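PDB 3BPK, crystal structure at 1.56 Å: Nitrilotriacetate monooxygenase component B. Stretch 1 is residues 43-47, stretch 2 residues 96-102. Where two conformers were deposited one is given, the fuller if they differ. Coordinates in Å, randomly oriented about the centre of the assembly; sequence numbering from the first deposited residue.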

ATOM      1  N   ASN B  43      11.452 -18.838   5.923  1.00 17.13           N
ATOM      2  CA  ASN B  43      11.969 -17.656   5.280  1.00 17.31           C
ATOM      3  C   ASN B  43      11.306 -16.416   5.869  1.00 16.67           C
ATOM      4  O   ASN B  43      10.162 -16.488   6.390  1.00 16.43           O
ATOM      5  N   GLY B  44      11.989 -15.274   5.753  1.00 16.22           N
ATOM      6  CA  GLY B  44      11.404 -13.973   6.132  1.00 16.13           C
ATOM      7  C   GLY B  44      12.039 -12.896   5.293  1.00 16.62           C
ATOM      8  O   GLY B  44      13.241 -12.950   4.967  1.00 17.91           O
ATOM      9  N   ALA B  45      11.216 -11.907   4.952  1.00 14.95           N
ATOM     10  CA  ALA B  45      11.710 -10.734   4.198  1.00 15.65           C
ATOM     11  C   ALA B  45      10.744  -9.579   4.321  1.00 14.99           C
ATOM     12  O   ALA B  45       9.564  -9.796   4.552  1.00 14.43           O
ATOM     13  N   PRO B  46      11.259  -8.336   4.219  1.00 15.09           N
ATOM     14  CA  PRO B  46      10.425  -7.159   4.261  1.00 14.48           C
ATOM     15  C   PRO B  46       9.956  -6.751   2.862  1.00 13.57           C
ATOM     16  O   PRO B  46      10.726  -6.844   1.887  1.00 15.34           O
ATOM     17  N   TYR B  47       8.722  -6.239   2.808  1.00 12.88           N
ATOM     18  CA  TYR B  47       8.088  -5.773   1.562  1.00 13.62           C
ATOM     19  C   TYR B  47       7.350  -4.474   1.835  1.00 14.12           C
ATOM     20  O   TYR B  47       6.406  -4.482   2.642  1.00 15.19           O
ATOM     21  N   ALA B  96      16.811  -6.028  12.997  1.00 20.67           N
ATOM     22  CA  ALA B  96      16.773  -7.426  12.602  1.00 20.51           C
ATOM     23  C   ALA B  96      16.042  -7.570  11.275  1.00 20.35           C
ATOM     24  O   ALA B  96      16.457  -8.353  10.428  1.00 20.17           O
ATOM     25  N   ILE B  97      14.948  -6.828  11.097  1.00 19.53           N
ATOM     26  CA  ILE B  97      14.231  -6.881   9.797  1.00 19.05           C
ATOM     27  C   ILE B  97      15.221  -6.527   8.672  1.00 19.87           C
ATOM     28  O   ILE B  97      15.266  -7.178   7.636  1.00 20.27           O
ATOM     29  N   ASN B  98      16.016  -5.486   8.881  1.00 20.64           N
ATOM     30  CA  ASN B  98      16.972  -5.091   7.827  1.00 22.73           C
ATOM     31  C   ASN B  98      17.965  -6.194   7.488  1.00 24.20           C
ATOM     32  O   ASN B  98      18.340  -6.375   6.322  1.00 24.45           O
ATOM     33  N   GLU B  99      18.391  -6.925   8.517  1.00 24.27           N
ATOM     34  CA  GLU B  99      19.306  -8.053   8.324  0.70 25.51           C
ATOM     35  C   GLU B  99      18.723  -9.106   7.411  1.00 25.72           C
ATOM     36  O   GLU B  99      19.455  -9.777   6.664  1.00 27.60           O
ATOM     37  N   THR B 100      17.398  -9.265   7.439  1.00 24.91           N
ATOM     38  CA  THR B 100      16.789 -10.284   6.586  1.00 25.42           C
ATOM     39  C   THR B 100      16.736  -9.933   5.108  1.00 27.19           C
ATOM     40  O   THR B 100      16.398 -10.783   4.277  1.00 29.37           O
ATOM     41  N   ALA B 101      16.915  -8.652   4.781  0.50 27.60           N
ATOM     42  CA  ALA B 101      16.612  -8.162   3.430  0.50 28.10           C
ATOM     43  C   ALA B 101      17.668  -8.610   2.422  0.50 29.23           C
ATOM     44  O   ALA B 101      17.418  -8.665   1.211  0.50 29.78           O
ATOM     45  N   ALA B 102      18.846  -8.931   2.938  0.50 30.16           N
ATOM     46  CA  ALA B 102      19.946  -9.456   2.130  0.50 30.91           C
ATOM     47  C   ALA B 102      19.575 -10.789   1.474  0.50 31.22           C
ATOM     48  O   ALA B 102      18.637 -11.463   1.905  0.50 30.92           O
TER

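No hydrogen bond links the strand 43-47 to the stretch 96-102, although a threonine hydroxyl comes close to the strand. That hydroxyl is turned back into its own stretch. Thr100 OG1 donates to Ile97 O at 2.7 Å. Its proton is used within the stretch, and no hydrogen bond crosses to the strand. The two segments meet by packing alone.

The contact is small, with 195 Å² buried over both sides. The strand crosses the helix steeply, at 103° between their N-to-C directions, and the axes approach to 7.3 Å. A crossing of this kind lets only a few residues meet.

Pro46 is the main contributor from the strand. Its CA-to-CB bond points toward the other stretch, and its ring has a C-gamma endo pucker. The ring meets three residues. At the closest approaches, Pro46 CB lies 3.7 Å from Ile97 CG2, and Pro46 CG lies 3.8 Å from Ala101 CB. Both are apolar contacts. Pro46 CD sits 3.4 Å from Thr100 OG1, a close approach of a ring carbon to the hydroxyl oxygen. Proline has no backbone NH, so Pro46 N has no proton to offer this oxygen.

Thr100 also points toward the strand. Its chi1 is p, at 73°, and this setting places OG1 within reach of Ile97 O one turn back. The same residue spans three strand positions. Besides Pro46, it meets Ala45, with Ala45 CA 3.9 Å from Thr100 OG1, and Gly44, with Gly44 O 3.7 Å from Thr100 CB. Gly44 has no side chain, so its share of the contact is made by backbone. The CA-to-CB bond of Ala45 points sideways; the nearest approach of Ala45 CB is 4.8 Å, to Thr100 O.

Ile97 is buried and directs its CA-to-CB bond sideways. Its rotamer is m at chi1 and t at chi2. The CG2 methyl reaches the proline ring, while CD1 extends farther from it. Ala101, an exposed residue whose CA-to-CB bond is also sideways, adds its methyl. It was deposited in two conformers, of which one is described here.

The remaining side chains take no part. Asn98 is t at chi1 and points away. Ala96, Glu99 and Ala102 are out of reach. So are Asn43 and Tyr47, both m at chi1, whose polar side-chain atoms are hydrogen-bonded elsewhere in the structure.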

ATOM      1  CB  ASN B  43      11.665 -17.695   3.769  1.00 17.07           C
ATOM      2  CG  ASN B  43      12.607 -18.601   2.982  1.00 18.90           C
ATOM      3  OD1 ASN B  43      12.150 -19.426   2.216  1.00 19.11           O
ATOM      4  ND2 ASN B  43      13.937 -18.410   3.149  1.00 21.00           N
ATOM      5  CB  ALA B  45      11.906 -11.090   2.748  1.00 16.09           C
ATOM      6  CB  PRO B  46      11.385  -6.076   4.808  1.00 15.44           C
ATOM      7  CG  PRO B  46      12.731  -6.516   4.304  1.00 16.82           C
ATOM      8  CD  PRO B  46      12.703  -8.003   4.198  1.00 16.06           C
ATOM      9  CB  TYR B  47       7.068  -6.817   1.050  1.00 15.14           C
ATOM     10  CG  TYR B  47       7.758  -8.115   0.714  1.00 15.63           C
ATOM     11  CD1 TYR B  47       8.437  -8.261  -0.508  1.00 16.22           C
ATOM     12  CD2 TYR B  47       7.849  -9.165   1.644  1.00 18.14           C
ATOM     13  CE1 TYR B  47       9.124  -9.429  -0.827  1.00 16.33           C
ATOM     14  CE2 TYR B  47       8.547 -10.340   1.331  1.00 18.81           C
ATOM     15  CZ  TYR B  47       9.178 -10.470   0.106  1.00 16.75           C
ATOM     16  OH  TYR B  47       9.898 -11.615  -0.181  1.00 18.87           O
ATOM     17  CB  ALA B  96      16.115  -8.274  13.686  1.00 21.93           C
ATOM     18  CB  ILE B  97      13.008  -5.930   9.750  1.00 18.28           C
ATOM     19  CG1 ILE B  97      11.937  -6.381  10.742  1.00 19.13           C
ATOM     20  CG2 ILE B  97      12.469  -5.849   8.344  1.00 18.62           C
ATOM     21  CD1 ILE B  97      10.854  -5.343  11.005  1.00 19.15           C
ATOM     22  CB  ASN B  98      17.713  -3.818   8.223  1.00 23.19           C
ATOM     23  CG  ASN B  98      18.559  -3.264   7.085  1.00 26.85           C
ATOM     24  OD1 ASN B  98      19.786  -3.148   7.209  1.00 31.43           O
ATOM     25  ND2 ASN B  98      17.914  -2.936   5.970  1.00 27.82           N
ATOM     26  CB  GLU B  99      19.654  -8.689   9.653  0.70 26.42           C
ATOM     27  CG  GLU B  99      20.598  -7.875  10.451  0.70 30.20           C
ATOM     28  CD  GLU B  99      21.312  -8.690  11.485  0.70 32.27           C
ATOM     29  OE1 GLU B  99      21.528  -9.900  11.256  0.70 36.05           O
ATOM     30  OE2 GLU B  99      21.665  -8.112  12.527  0.70 37.78           O
ATOM     31  CB  THR B 100      15.355 -10.649   7.010  1.00 24.49           C
ATOM     32  OG1 THR B 100      14.442  -9.580   6.669  1.00 22.81           O
ATOM     33  CG2 THR B 100      15.307 -10.993   8.495  1.00 21.62           C
ATOM     34  CB  ALA B 101      16.470  -6.654   3.432  0.50 27.50           C
ATOM     35  CB  ALA B 102      21.190  -9.617   2.996  0.50 31.14           C
TER